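Local coordinates for protein 3-isopropylmalate dehydratase small subunit (Campylobacter jejuni, PDB 3Q3W) that is the small subunit of isopropylmalate isomerase, which interconverts 2-isopropylmalate and 3-isopropylmalate through 2-isopropylmaleate, at residues F7-G12 and N145-L150. Numbering follows the deposited sequence.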
ATOM      1  N   PHE A   7       9.254 -10.598  -1.517  1.00 31.96           N
ATOM      2  CA  PHE A   7       9.560  -9.480  -0.613  1.00 30.12           C
ATOM      3  C   PHE A   7      10.465  -9.998   0.517  1.00 30.72           C
ATOM      4  O   PHE A   7      10.079 -10.880   1.270  1.00 29.92           O
ATOM      5  CB  PHE A   7       8.267  -8.900  -0.073  1.00 30.09           C
ATOM      6  CG  PHE A   7       8.415  -7.566   0.637  1.00 30.66           C
ATOM      7  CD1 PHE A   7       7.669  -6.494   0.240  1.00 25.80           C
ATOM      8  CD2 PHE A   7       9.216  -7.426   1.759  1.00 31.41           C
ATOM      9  CE1 PHE A   7       7.728  -5.278   0.890  1.00 29.89           C
ATOM     10  CE2 PHE A   7       9.287  -6.221   2.418  1.00 32.37           C
ATOM     11  CZ  PHE A   7       8.528  -5.123   1.972  1.00 29.91           C
ATOM     12  N   ILE A   8      11.686  -9.486   0.576  1.00 30.58           N
ATOM     13  CA  ILE A   8      12.660  -9.837   1.626  1.00 31.86           C
ATOM     14  C   ILE A   8      12.934  -8.512   2.352  1.00 32.22           C
ATOM     15  O   ILE A   8      12.380  -8.253   3.403  1.00 30.60           O
ATOM     16  CB  ILE A   8      13.912 -10.465   1.001  1.00 32.51           C
ATOM     17  CG1 ILE A   8      13.518 -11.717   0.206  1.00 33.51           C
ATOM     18  CG2 ILE A   8      14.991 -10.844   2.089  1.00 32.66           C
ATOM     19  CD1 ILE A   8      14.687 -12.383  -0.536  1.00 30.42           C
ATOM     20  N   ILE A   9      13.682  -7.634   1.683  1.00 33.03           N
ATOM     21  CA  ILE A   9      14.057  -6.310   2.185  0.60 33.36           C
ATOM     22  C   ILE A   9      13.605  -5.336   1.115  1.00 32.37           C
ATOM     23  O   ILE A   9      13.883  -5.561  -0.038  1.00 31.20           O
ATOM     24  CB  ILE A   9      15.595  -6.153   2.309  0.60 35.35           C
ATOM     25  CG1 ILE A   9      16.247  -7.303   3.103  0.60 36.58           C
ATOM     26  CG2 ILE A   9      15.957  -4.798   2.913  0.60 35.71           C
ATOM     27  CD1 ILE A   9      16.278  -7.147   4.638  0.60 38.49           C
ATOM     28  N   HIS A  10      12.907  -4.271   1.491  1.00 32.80           N
ATOM     29  CA  HIS A  10      12.555  -3.209   0.542  1.00 32.16           C
ATOM     30  C   HIS A  10      12.741  -1.830   1.176  1.00 33.20           C
ATOM     31  O   HIS A  10      12.307  -1.580   2.287  1.00 33.21           O
ATOM     32  CB  HIS A  10      11.109  -3.367   0.073  1.00 29.64           C
ATOM     33  CG  HIS A  10      10.646  -2.270  -0.824  1.00 28.64           C
ATOM     34  ND1 HIS A  10      11.016  -2.184  -2.149  1.00 26.73           N
ATOM     35  CD2 HIS A  10       9.880  -1.177  -0.574  1.00 26.89           C
ATOM     36  CE1 HIS A  10      10.481  -1.099  -2.679  1.00 29.11           C
ATOM     37  NE2 HIS A  10       9.801  -0.466  -1.738  1.00 26.32           N
ATOM     38  N   LYS A  11      13.380  -0.928   0.440  1.00 34.63           N
ATOM     39  CA  LYS A  11      13.560   0.449   0.874  1.00 34.86           C
ATOM     40  C   LYS A  11      13.005   1.307  -0.250  1.00 33.54           C
ATOM     41  O   LYS A  11      13.339   1.076  -1.419  1.00 34.37           O
ATOM     42  CB  LYS A  11      15.038   0.741   1.089  1.00 36.97           C
ATOM     43  CG  LYS A  11      15.366   2.227   1.301  1.00 39.64           C
ATOM     44  CD  LYS A  11      16.812   2.452   1.768  1.00 44.67           C
ATOM     45  CE  LYS A  11      17.274   3.853   1.423  1.00 47.77           C
ATOM     46  NZ  LYS A  11      18.617   4.143   2.009  1.00 50.22           N
ATOM     47  N   GLY A  12      12.111   2.232   0.082  1.00 32.34           N
ATOM     48  CA  GLY A  12      11.578   3.165  -0.917  1.00 30.71           C
ATOM     49  C   GLY A  12      10.798   4.320  -0.315  1.00 30.14           C
ATOM     50  O   GLY A  12      10.625   4.423   0.905  1.00 30.18           O
ATOM     51  N   ASN A 145      12.122   8.007   2.524  1.00 29.33           N
ATOM     52  CA  ASN A 145      12.399   6.581   2.457  1.00 27.86           C
ATOM     53  C   ASN A 145      12.142   5.913   3.779  1.00 29.66           C
ATOM     54  O   ASN A 145      12.520   6.448   4.832  1.00 27.93           O
ATOM     55  CB  ASN A 145      13.829   6.353   2.030  1.00 28.58           C
ATOM     56  CG  ASN A 145      14.023   6.593   0.580  1.00 30.43           C
ATOM     57  OD1 ASN A 145      13.509   5.832  -0.229  1.00 33.89           O
ATOM     58  ND2 ASN A 145      14.719   7.683   0.220  1.00 34.16           N
ATOM     59  N   ILE A 146      11.443   4.771   3.714  1.00 30.12           N
ATOM     60  CA  ILE A 146      11.296   3.850   4.808  1.00 31.47           C
ATOM     61  C   ILE A 146      11.927   2.529   4.372  1.00 32.78           C
ATOM     62  O   ILE A 146      11.909   2.180   3.196  1.00 31.96           O
ATOM     63  CB  ILE A 146       9.829   3.667   5.220  1.00 30.18           C
ATOM     64  CG1 ILE A 146       9.306   4.975   5.851  1.00 32.02           C
ATOM     65  CG2 ILE A 146       9.702   2.459   6.178  1.00 32.06           C
ATOM     66  CD1 ILE A 146       7.824   5.009   6.196  1.00 30.43           C
ATOM     67  N   GLU A 147      12.555   1.815   5.301  1.00 36.42           N
ATOM     68  CA  GLU A 147      13.061   0.469   4.979  1.00 37.08           C
ATOM     69  C   GLU A 147      12.305  -0.607   5.744  1.00 37.97           C
ATOM     70  O   GLU A 147      11.958  -0.431   6.891  1.00 37.92           O
ATOM     71  CB  GLU A 147      14.568   0.348   5.227  1.00 39.32           C
ATOM     72  CG  GLU A 147      15.160  -0.912   4.581  1.00 41.91           C
ATOM     73  CD  GLU A 147      16.680  -0.930   4.498  1.00 47.71           C
ATOM     74  OE1 GLU A 147      17.322   0.126   4.631  1.00 51.65           O
ATOM     75  OE2 GLU A 147      17.240  -2.023   4.284  1.00 50.85           O
ATOM     76  N   ILE A 148      12.038  -1.735   5.071  1.00 37.42           N
ATOM     77  CA  ILE A 148      11.269  -2.832   5.667  1.00 37.42           C
ATOM     78  C   ILE A 148      12.003  -4.124   5.422  1.00 37.79           C
ATOM     79  O   ILE A 148      12.359  -4.400   4.288  1.00 38.10           O
ATOM     80  CB  ILE A 148       9.889  -2.973   5.059  1.00 35.17           C
ATOM     81  CG1 ILE A 148       9.079  -1.691   5.234  1.00 35.52           C
ATOM     82  CG2 ILE A 148       9.170  -4.202   5.686  1.00 34.75           C
ATOM     83  CD1 ILE A 148       7.920  -1.495   4.217  1.00 31.19           C
ATOM     84  N   SER A 149      12.256  -4.888   6.488  1.00 39.40           N
ATOM     85  CA  SER A 149      12.803  -6.227   6.379  1.00 38.90           C
ATOM     86  C   SER A 149      11.724  -7.239   6.772  1.00 38.39           C
ATOM     87  O   SER A 149      11.247  -7.250   7.904  1.00 38.93           O
ATOM     88  CB  SER A 149      14.021  -6.382   7.308  1.00 41.24           C
ATOM     89  OG  SER A 149      14.532  -7.709   7.274  1.00 41.97           O
ATOM     90  N   LEU A 150      11.353  -8.118   5.857  1.00 37.79           N
ATOM     91  CA  LEU A 150      10.364  -9.151   6.185  1.00 37.86           C
ATOM     92  C   LEU A 150      11.049 -10.320   6.882  1.00 40.23           C
ATOM     93  O   LEU A 150      10.381 -11.141   7.515  1.00 41.30           O
ATOM     94  CB  LEU A 150       9.624  -9.638   4.951  1.00 36.11           C
ATOM     95  CG  LEU A 150       8.621 -10.779   5.122  1.00 34.67           C
ATOM     96  CD1 LEU A 150       7.551 -10.455   6.106  1.00 34.62           C
ATOM     97  CD2 LEU A 150       8.043 -11.069   3.806  1.00 35.03           C
TER
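His10 with Ile148 and Gly12 with Ile146, each pair joined by two backbone hydrogen bonds, make 9-12 and 145-149 neighbouring antiparallel strands at 175°, and the pairing runs on past the strand ends through Leu150 N to Ile8 O at 2.7 Å. Between the bonded pairs, Lys11 and Glu147 lie directly across from each other with CA atoms 4.1 Å apart. Both side chains have CG anti to the backbone N (169° and -166°) and cross obliquely; Lys11 CD lies 3.7 Å from Glu147 OE1 and Lys11 CB 3.9 Å from Glu147 CG, while Lys11 NZ stays 5.0 Å from OE1, so they form no salt bridge. In one of its two conformers, Ile9 on this same face lies near Glu147 and Ser149. The face of Ile148 is largely apolar. Phe7 swings its ring across Ile148 at about a right angle, Phe7 CE2 3.8 Å from Ile148 CG2. His10 also points this way, its NE2 hydrogen-bonded to Ser74. The contact thus joins N-terminal strand 9-17, in the aconitase C-terminal domain family, to late strand 145-149 in one mixed sheet; Ile148 reaches Ile75 on strand 73-78, beyond 9-17, and Val155 on strand 154-157, beside its own.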